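Local coordinates for protein LAO/AO transport system kinase (Escherichia coli, PDB 2P67) that belongs to the MeaB-type family of P-loop NTPases, built round a parallel beta-sheet flanked by helices, at residues Ala7-Ser12 with Gln39-Gln44; Leu30-His35 with Arg138-Leu143; Gly132-Ala137 with Ala167-Cys172. All coordinates share one frame; numbering follows the deposited sequence.

Overall arrangement
The three contacts step inward from the surface to the core. Contact 1, centred about 26 Å from the centre of the chain, joins two helices of the N-terminal region through leucine methyls and a glutamine. Contact 2 is buried and ties the end of helix 21-32 to helix 133-146; apolar packing there lies beside carboxylates paired elsewhere. Contact 3, about 3 Å from the centre of the chain, uses the start of that same helix 133-146 and sets it against the loop before strand 172-177 through one methionine and a water. Contacts 1 and 2 touch each other and both meet the second subunit, and contacts 2 and 3 also touch.

Contact 1 of 3, residues Ala7-Ser12 with Gln39-Gln44; sequences ATLAES and QALSTQ
Leu9 and Leu41 mark the nearest approach of the two backbones, with the CA of Leu9 8.5 Å from the CA of Leu41, so side chains alone close the gap. Ala7-Ser12 leads into the first turn of helix 9-17, whereas Gln39-Gln44 is unbroken helix from the middle of helix 36-49. One branch of Leu9 does all the touching. With CG anti to the backbone N (chi1 -171°), the side chain reaches across and sets its CD2 methyl against both partners. From CD2 of Leu9 it is 4.1 Å to CD1 of Leu41, a plain methyl-to-methyl contact. The same CD2 of Leu9 lies 3.7 Å from CB of Gln44, at the root of the glutamine. Beyond CG the glutamine chain is extended and runs obliquely past the leucine. Its amide is turned so that OE1, not NE2, lies nearer the methyl, with Gln44 OE1 3.7 Å from Leu9 CD2. This is packing rather than polar bonding.

Each segment also holds itself together. Thr8 O takes both the backbone N and the hydroxyl of Ser12, with Ser12 OG 2.9 Å from Thr8 O and well above the carbonyl plane. Gln39 O is likewise held twice by Thr43, whose N and OG1 come from opposite faces of the carbonyl plane.

Ile4, in the chain before helix 9-17, packs on both Leu9 and Leu41. Helix 21-32 lies against helix 36-49, with Leu30 on Leu41 and Ser42, while Thr318 of the second subunit packs on Thr43.

Contact 2 of 3, residues Leu30-His35 with Arg138-Leu143; sequences LVESRH and RELMLL
Val31 meets Glu139 and Leu143 at once, one methyl for each. CG1 of Val31, anti to the backbone N (chi1 170°), lies 3.7 Å from OE1 of Glu139. CG2 of Val31 packs at 3.9 Å on CD1 of Leu143, the valine and leucine side chains running antiparallel, flank to flank. Glu139 stretches out at a slant to the valine and brings one carboxylate oxygen to the methyl. More loosely, OE2 of Glu32 comes within 4.4 Å of CD1 of Leu140.

The carboxylate of Glu139 is buried, but both oxygens have polar partners beyond the contact. Gln135 NE2, one helical turn back, bonds to OE2, while Arg317 of the second subunit makes a salt bridge to OE1. Val31 packs on that same arginine, so a charged group from the other subunit lies beside both side chains and probably favours the ionised glutamate.

Helix 133-146 belongs to the P-loop fold itself: it connects strand 119-124 to strand 151-157, a beta-alpha-beta crossover that passes over the strand lying between them in the parallel sheet. The N-terminal helices pack on this connection. Met28 and Leu24 of helix 21-32 continue the packing on Leu143, Ile49 of helix 36-49 joins them, and Leu46 covers Glu139.

Glu32 is steadied by a salt bridge from its OE1 to Arg122 of strand 119-124. Just after it the chain turns toward helix 36-49. Ser33 OG accepts from the backbone N of His35 at 3.2 Å, an ST turn, and also bonds to His38. His35 takes the N-cap position of the new helix and sets its ring edge-to-face with that of His38.

Contact 3 of 3, residues Gly132-Ala137 with Ala167-Cys172; sequences GASQRA and ARMVDC
Met169 lies against one face of the first turn of helix 133-146, touching Ala137 with its sulfur and Ser134 with its terminal methyl. The side chain leaves the backbone with CG between the N and the carbonyl carbon (chi1 73°), runs straight to SD, then bends there (chi3 89°). That bend carries CE away from Ala137 and toward the serine three residues earlier. SD of Met169 sits 4.0 Å from CB of Ala137, and CE of Met169 lies 3.7 Å from OG of Ser134. Ala137 has a single methyl to offer, and the sulfur fits against it. The hydroxyl of Ser134, which faces a methyl across the contact, has water 1 as a polar partner, 2.9 Å from OG. The same water accepts a weak bond from Arg168 NH2 at 3.4 Å, a slack bridge beside the methionine.

Ala167 to Val170 form a type I beta turn, in the P-loop fold's connection between helix 162-167 and strand 172-177 of the parallel sheet. The turn directs Arg168 and Met169 toward the helix, and Arg58 NH2 bonds to Met169 O. Farther along helix 133-146, Arg138 and Met141 also pack on Met169. Just before the strand, Asp171 OD2 accepts from the backbone N of Arg58 and forms a salt bridge with Arg272, which with Ser276 is found at the sodium site.

Contact 1 of 3, residues Ala7-Ser12 with Gln39-Gln44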
loop_
_atom_site.group_PDB
_atom_site.type_symbol
_atom_site.label_atom_id
_atom_site.label_comp_id
_atom_site.label_asym_id
_atom_site.label_seq_id
_atom_site.Cartn_x
_atom_site.Cartn_y
_atom_site.Cartn_z
ATOM N N ALA A 7 -11.290 -31.282 -30.560
ATOM C CA ALA A 7 -10.553 -32.121 -31.511
ATOM C C ALA A 7 -9.350 -31.438 -32.187
ATOM O O ALA A 7 -8.313 -32.062 -32.382
ATOM C CB ALA A 7 -11.500 -32.677 -32.564
ATOM N N THR A 8 -9.474 -30.154 -32.531
ATOM C CA THR A 8 -8.407 -29.449 -33.248
ATOM C C THR A 8 -7.468 -28.638 -32.350
ATOM O O THR A 8 -6.599 -27.933 -32.859
ATOM C CB THR A 8 -8.966 -28.490 -34.316
ATOM O OG1 THR A 8 -9.603 -27.370 -33.677
ATOM C CG2 THR A 8 -9.966 -29.207 -35.217
ATOM N N LEU A 9 -7.641 -28.725 -31.033
ATOM C CA LEU A 9 -6.893 -27.857 -30.110
ATOM C C LEU A 9 -5.366 -27.892 -30.319
ATOM O O LEU A 9 -4.713 -26.841 -30.380
ATOM C CB LEU A 9 -7.258 -28.171 -28.654
ATOM C CG LEU A 9 -6.712 -27.212 -27.584
ATOM C CD1 LEU A 9 -7.094 -25.764 -27.894
ATOM C CD2 LEU A 9 -7.234 -27.627 -26.232
ATOM N N ALA A 10 -4.806 -29.090 -30.458
ATOM C CA ALA A 10 -3.366 -29.225 -30.610
ATOM C C ALA A 10 -2.835 -28.587 -31.883
ATOM O O ALA A 10 -1.802 -27.933 -31.845
ATOM C CB ALA A 10 -2.936 -30.704 -30.495
ATOM N N GLU A 11 -3.520 -28.771 -33.017
ATOM C CA GLU A 11 -3.087 -28.130 -34.268
ATOM C C GLU A 11 -3.260 -26.605 -34.197
ATOM O O GLU A 11 -2.440 -25.858 -34.719
ATOM C CB GLU A 11 -3.790 -28.752 -35.501
ATOM C CG GLU A 11 -4.192 -27.801 -36.663
ATOM C CD GLU A 11 -3.045 -27.225 -37.537
ATOM O OE1 GLU A 11 -3.392 -26.612 -38.590
ATOM O OE2 GLU A 11 -1.830 -27.357 -37.206
ATOM N N SER A 12 -4.325 -26.166 -33.529
ATOM C CA SER A 12 -4.561 -24.734 -33.305
ATOM C C SER A 12 -3.434 -24.103 -32.501
ATOM O O SER A 12 -2.964 -23.005 -32.824
ATOM C CB SER A 12 -5.887 -24.537 -32.592
ATOM O OG SER A 12 -6.932 -25.056 -33.396
ATOM N N GLN A 39 -15.719 -21.267 -22.525
ATOM C CA GLN A 39 -15.000 -21.109 -21.252
ATOM C C GLN A 39 -14.207 -22.363 -20.863
ATOM O O GLN A 39 -13.064 -22.254 -20.407
ATOM C CB GLN A 39 -15.949 -20.652 -20.136
ATOM C CG GLN A 39 -16.399 -19.218 -20.316
ATOM C CD GLN A 39 -17.526 -18.818 -19.377
ATOM O OE1 GLN A 39 -18.297 -19.659 -18.905
ATOM N NE2 GLN A 39 -17.642 -17.519 -19.124
ATOM N N ALA A 40 -14.783 -23.550 -21.055
ATOM C CA ALA A 40 -14.041 -24.809 -20.794
ATOM C C ALA A 40 -12.898 -25.119 -21.797
ATOM O O ALA A 40 -11.816 -25.608 -21.426
ATOM C CB ALA A 40 -15.003 -25.990 -20.705
ATOM N N LEU A 41 -13.145 -24.863 -23.074
ATOM C CA LEU A 41 -12.091 -25.025 -24.069
ATOM C C LEU A 41 -10.965 -23.996 -23.848
ATOM O O LEU A 41 -9.781 -24.298 -24.053
ATOM C CB LEU A 41 -12.661 -24.901 -25.474
ATOM C CG LEU A 41 -11.689 -25.147 -26.623
ATOM C CD1 LEU A 41 -11.157 -26.593 -26.619
ATOM C CD2 LEU A 41 -12.367 -24.784 -27.940
ATOM N N SER A 42 -11.351 -22.791 -23.430
ATOM C CA SER A 42 -10.393 -21.712 -23.113
ATOM C C SER A 42 -9.470 -22.122 -21.976
ATOM O O SER A 42 -8.266 -21.883 -22.019
ATOM C CB SER A 42 -11.153 -20.458 -22.688
ATOM O OG SER A 42 -11.639 -19.795 -23.828
ATOM N N THR A 43 -10.065 -22.727 -20.956
ATOM C CA THR A 43 -9.314 -23.304 -19.846
ATOM C C THR A 43 -8.287 -24.368 -20.314
ATOM O O THR A 43 -7.133 -24.356 -19.888
ATOM C CB THR A 43 -10.299 -23.844 -18.783
ATOM O OG1 THR A 43 -11.087 -22.740 -18.284
ATOM C CG2 THR A 43 -9.547 -24.492 -17.642
ATOM N N GLN A 44 -8.701 -25.256 -21.213
ATOM C CA GLN A 44 -7.805 -26.267 -21.792
ATOM C C GLN A 44 -6.657 -25.603 -22.565
ATOM O O GLN A 44 -5.496 -26.016 -22.461
ATOM C CB GLN A 44 -8.574 -27.155 -22.780
ATOM C CG GLN A 44 -9.550 -28.175 -22.223
ATOM C CD GLN A 44 -10.242 -28.968 -23.355
ATOM O OE1 GLN A 44 -9.584 -29.642 -24.156
ATOM N NE2 GLN A 44 -11.563 -28.870 -23.428
#

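Contact 2 of 3, residues Leu30-His35 with Arg138-Leu143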
loop_
_atom_site.group_PDB
_atom_site.type_symbol
_atom_site.label_atom_id
_atom_site.label_comp_id
_atom_site.label_asym_id
_atom_site.label_seq_id
_atom_site.Cartn_x
_atom_site.Cartn_y
_atom_site.Cartn_z
ATOM N N LEU A 30 -12.000 -16.480 -28.391
ATOM C CA LEU A 30 -12.430 -17.637 -27.607
ATOM C C LEU A 30 -12.316 -17.394 -26.111
ATOM O O LEU A 30 -13.232 -17.706 -25.354
ATOM C CB LEU A 30 -11.617 -18.879 -28.010
ATOM C CG LEU A 30 -11.918 -20.189 -27.277
ATOM C CD1 LEU A 30 -13.290 -20.728 -27.666
ATOM C CD2 LEU A 30 -10.828 -21.211 -27.575
ATOM N N VAL A 31 -11.167 -16.860 -25.690
ATOM C CA VAL A 31 -10.913 -16.495 -24.290
ATOM C C VAL A 31 -11.880 -15.402 -23.788
ATOM O O VAL A 31 -12.197 -15.339 -22.596
ATOM C CB VAL A 31 -9.410 -16.092 -24.104
ATOM C CG1 VAL A 31 -9.145 -15.471 -22.731
ATOM C CG2 VAL A 31 -8.530 -17.304 -24.337
ATOM N N GLU A 32 -12.369 -14.568 -24.697
ATOM C CA GLU A 32 -13.330 -13.513 -24.351
ATOM C C GLU A 32 -14.815 -13.921 -24.396
ATOM O O GLU A 32 -15.700 -13.139 -24.005
ATOM C CB GLU A 32 -13.107 -12.311 -25.255
ATOM C CG GLU A 32 -11.776 -11.624 -25.046
ATOM C CD GLU A 32 -11.636 -10.416 -25.938
ATOM O OE1 GLU A 32 -12.009 -10.529 -27.131
ATOM O OE2 GLU A 32 -11.169 -9.356 -25.442
ATOM N N SER A 33 -15.097 -15.120 -24.898
ATOM C CA SER A 33 -16.470 -15.610 -24.964
ATOM C C SER A 33 -16.988 -16.045 -23.597
ATOM O O SER A 33 -16.269 -16.658 -22.821
ATOM C CB SER A 33 -16.575 -16.775 -25.937
ATOM O OG SER A 33 -17.912 -17.246 -26.011
ATOM N N ARG A 34 -18.246 -15.715 -23.321
ATOM C CA ARG A 34 -18.911 -16.132 -22.083
ATOM C C ARG A 34 -19.754 -17.406 -22.262
ATOM O O ARG A 34 -20.346 -17.916 -21.314
ATOM C CB ARG A 34 -19.754 -14.981 -21.524
ATOM C CG ARG A 34 -18.900 -13.821 -21.012
ATOM C CD ARG A 34 -19.739 -12.797 -20.268
ATOM N NE ARG A 34 -20.611 -12.062 -21.175
ATOM C CZ ARG A 34 -20.267 -10.939 -21.803
ATOM N NH1 ARG A 34 -19.061 -10.405 -21.629
ATOM N NH2 ARG A 34 -21.138 -10.346 -22.605
ATOM N N HIS A 35 -19.797 -17.919 -23.486
ATOM C CA HIS A 35 -20.430 -19.206 -23.748
ATOM C C HIS A 35 -19.720 -20.299 -22.945
ATOM O O HIS A 35 -18.503 -20.480 -23.083
ATOM C CB HIS A 35 -20.385 -19.516 -25.241
ATOM C CG HIS A 35 -21.193 -20.713 -25.640
ATOM N ND1 HIS A 35 -22.524 -20.861 -25.305
ATOM C CD2 HIS A 35 -20.864 -21.803 -26.373
ATOM C CE1 HIS A 35 -22.972 -21.999 -25.801
ATOM N NE2 HIS A 35 -21.988 -22.587 -26.460
ATOM N N ARG A 138 -3.903 -10.324 -18.505
ATOM C CA ARG A 138 -2.887 -11.339 -18.262
ATOM C C ARG A 138 -3.013 -12.535 -19.210
ATOM O O ARG A 138 -2.004 -13.013 -19.753
ATOM C CB ARG A 138 -2.916 -11.813 -16.811
ATOM C CG ARG A 138 -2.371 -10.813 -15.813
ATOM C CD ARG A 138 -2.414 -11.375 -14.410
ATOM N NE ARG A 138 -2.398 -10.296 -13.429
ATOM C CZ ARG A 138 -1.358 -9.923 -12.688
ATOM N NH1 ARG A 138 -0.188 -10.561 -12.781
ATOM N NH2 ARG A 138 -1.510 -8.901 -11.831
ATOM N N GLU A 139 -4.234 -13.034 -19.387
ATOM C CA GLU A 139 -4.445 -14.169 -20.285
ATOM C C GLU A 139 -4.095 -13.822 -21.754
ATOM O O GLU A 139 -3.458 -14.615 -22.464
ATOM C CB GLU A 139 -5.869 -14.721 -20.124
ATOM C CG GLU A 139 -6.083 -15.286 -18.723
ATOM C CD GLU A 139 -7.502 -15.708 -18.444
ATOM O OE1 GLU A 139 -8.434 -15.238 -19.150
ATOM O OE2 GLU A 139 -7.667 -16.520 -17.506
ATOM N N LEU A 140 -4.487 -12.631 -22.206
ATOM C CA LEU A 140 -4.165 -12.219 -23.556
ATOM C C LEU A 140 -2.643 -12.082 -23.729
ATOM O O LEU A 140 -2.116 -12.437 -24.773
ATOM C CB LEU A 140 -4.864 -10.913 -23.894
ATOM C CG LEU A 140 -6.405 -10.903 -23.854
ATOM C CD1 LEU A 140 -6.876 -9.548 -24.353
ATOM C CD2 LEU A 140 -7.024 -12.007 -24.712
ATOM N N MET A 141 -1.968 -11.568 -22.697
ATOM C CA MET A 141 -0.498 -11.477 -22.675
ATOM C C MET A 141 0.142 -12.866 -22.829
ATOM O O MET A 141 1.074 -13.034 -23.620
ATOM C CB MET A 141 -0.002 -10.815 -21.372
ATOM C CG MET A 141 -0.294 -9.313 -21.272
ATOM S SD MET A 141 0.134 -8.621 -19.636
ATOM C CE MET A 141 1.925 -8.409 -19.847
ATOM N N LEU A 142 -0.378 -13.853 -22.097
ATOM C CA LEU A 142 0.085 -15.249 -22.244
ATOM C C LEU A 142 -0.055 -15.766 -23.676
ATOM O O LEU A 142 0.877 -16.382 -24.208
ATOM C CB LEU A 142 -0.658 -16.169 -21.279
ATOM C CG LEU A 142 -0.398 -16.039 -19.777
ATOM C CD1 LEU A 142 -1.211 -17.093 -19.051
ATOM C CD2 LEU A 142 1.115 -16.172 -19.433
ATOM N N LEU A 143 -1.188 -15.470 -24.320
ATOM C CA LEU A 143 -1.397 -15.875 -25.720
ATOM C C LEU A 143 -0.334 -15.248 -26.617
ATOM O O LEU A 143 0.249 -15.929 -27.471
ATOM C CB LEU A 143 -2.823 -15.530 -26.219
ATOM C CG LEU A 143 -3.932 -16.387 -25.578
ATOM C CD1 LEU A 143 -5.312 -15.796 -25.858
ATOM C CD2 LEU A 143 -3.854 -17.835 -26.040
#

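Contact 3 of 3, residues Gly132-Ala137 with Ala167-Cys172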
loop_
_atom_site.group_PDB
_atom_site.type_symbol
_atom_site.label_atom_id
_atom_site.label_comp_id
_atom_site.label_asym_id
_atom_site.label_seq_id
_atom_site.Cartn_x
_atom_site.Cartn_y
_atom_site.Cartn_z
ATOM N N GLY A 132 -10.166 -9.233 -13.248
ATOM C CA GLY A 132 -11.298 -8.918 -14.135
ATOM C C GLY A 132 -10.793 -8.627 -15.537
ATOM O O GLY A 132 -10.430 -9.548 -16.282
ATOM N N ALA A 133 -10.770 -7.346 -15.901
ATOM C CA ALA A 133 -10.006 -6.921 -17.064
ATOM C C ALA A 133 -8.544 -7.211 -16.745
ATOM O O ALA A 133 -7.747 -7.432 -17.640
ATOM C CB ALA A 133 -10.213 -5.427 -17.361
ATOM N N SER A 134 -8.213 -7.232 -15.455
ATOM C CA SER A 134 -6.867 -7.582 -15.021
ATOM C C SER A 134 -6.530 -9.041 -15.346
ATOM O O SER A 134 -5.488 -9.308 -15.932
ATOM C CB SER A 134 -6.697 -7.314 -13.529
ATOM O OG SER A 134 -5.331 -7.079 -13.230
ATOM N N GLN A 135 -7.416 -9.977 -14.987
ATOM C CA GLN A 135 -7.223 -11.381 -15.376
ATOM C C GLN A 135 -7.204 -11.502 -16.906
ATOM O O GLN A 135 -6.383 -12.215 -17.464
ATOM C CB GLN A 135 -8.291 -12.316 -14.764
ATOM C CG GLN A 135 -8.188 -13.741 -15.287
ATOM C CD GLN A 135 -9.112 -14.739 -14.603
ATOM O OE1 GLN A 135 -9.454 -14.595 -13.425
ATOM N NE2 GLN A 135 -9.502 -15.783 -15.345
ATOM N N ARG A 136 -8.105 -10.785 -17.574
ATOM C CA ARG A 136 -8.194 -10.821 -19.030
ATOM C C ARG A 136 -6.915 -10.337 -19.728
ATOM O O ARG A 136 -6.422 -11.001 -20.652
ATOM C CB ARG A 136 -9.421 -10.011 -19.498
ATOM C CG ARG A 136 -9.735 -10.116 -20.999
ATOM C CD ARG A 136 -9.778 -11.572 -21.549
ATOM N NE ARG A 136 -10.458 -12.528 -20.667
ATOM C CZ ARG A 136 -11.778 -12.594 -20.478
ATOM N NH1 ARG A 136 -12.603 -11.749 -21.105
ATOM N NH2 ARG A 136 -12.282 -13.505 -19.640
ATOM N N ALA A 137 -6.377 -9.200 -19.275
ATOM C CA ALA A 137 -5.122 -8.675 -19.812
ATOM C C ALA A 137 -4.013 -9.708 -19.688
ATOM O O ALA A 137 -3.275 -9.934 -20.648
ATOM C CB ALA A 137 -4.731 -7.353 -19.105
ATOM N N ALA A 167 1.577 -2.200 -13.194
ATOM C CA ALA A 167 2.931 -2.484 -12.729
ATOM C C ALA A 167 3.084 -3.916 -12.250
ATOM O O ALA A 167 4.147 -4.499 -12.408
ATOM C CB ALA A 167 3.305 -1.530 -11.598
ATOM N N ARG A 168 2.012 -4.463 -11.672
ATOM C CA ARG A 168 1.997 -5.804 -11.068
ATOM C C ARG A 168 2.041 -6.944 -12.078
ATOM O O ARG A 168 2.205 -8.096 -11.694
ATOM C CB ARG A 168 0.725 -5.998 -10.235
ATOM C CG ARG A 168 0.624 -5.178 -8.981
ATOM C CD ARG A 168 -0.430 -5.751 -8.044
ATOM N NE ARG A 168 -1.795 -5.688 -8.565
ATOM C CZ ARG A 168 -2.759 -4.906 -8.071
ATOM N NH1 ARG A 168 -2.511 -4.110 -7.034
ATOM N NH2 ARG A 168 -3.975 -4.928 -8.610
ATOM N N MET A 169 1.855 -6.635 -13.358
ATOM C CA MET A 169 1.905 -7.679 -14.382
ATOM C C MET A 169 3.011 -7.519 -15.434
ATOM O O MET A 169 2.985 -8.196 -16.460
ATOM C CB MET A 169 0.525 -7.836 -15.060
ATOM C CG MET A 169 0.119 -6.714 -16.028
ATOM S SD MET A 169 -1.596 -6.956 -16.686
ATOM C CE MET A 169 -2.451 -6.105 -15.416
ATOM N N VAL A 170 3.975 -6.616 -15.213
ATOM C CA VAL A 170 4.979 -6.336 -16.267
ATOM C C VAL A 170 6.401 -6.377 -15.701
ATOM O O VAL A 170 6.585 -6.258 -14.488
ATOM C CB VAL A 170 4.739 -4.958 -16.972
ATOM C CG1 VAL A 170 3.370 -4.940 -17.680
ATOM C CG2 VAL A 170 4.901 -3.782 -15.985
ATOM N N ASP A 171 7.372 -6.565 -16.591
ATOM C CA ASP A 171 8.797 -6.610 -16.253
ATOM C C ASP A 171 9.314 -5.200 -15.990
ATOM O O ASP A 171 10.146 -4.987 -15.103
ATOM C CB ASP A 171 9.607 -7.199 -17.416
ATOM C CG ASP A 171 9.228 -8.641 -17.743
ATOM O OD1 ASP A 171 8.754 -9.358 -16.824
ATOM O OD2 ASP A 171 9.464 -9.058 -18.904
ATOM N N CYS A 172 8.822 -4.251 -16.778
ATOM C CA CYS A 172 9.304 -2.867 -16.731
ATOM C C CYS A 172 8.126 -1.928 -16.944
ATOM O O CYS A 172 7.406 -2.053 -17.952
ATOM C CB CYS A 172 10.385 -2.623 -17.797
ATOM S SG CYS A 172 11.085 -0.916 -17.773
HETATM O O HOH W 1 -3.070 -6.018 -11.755
#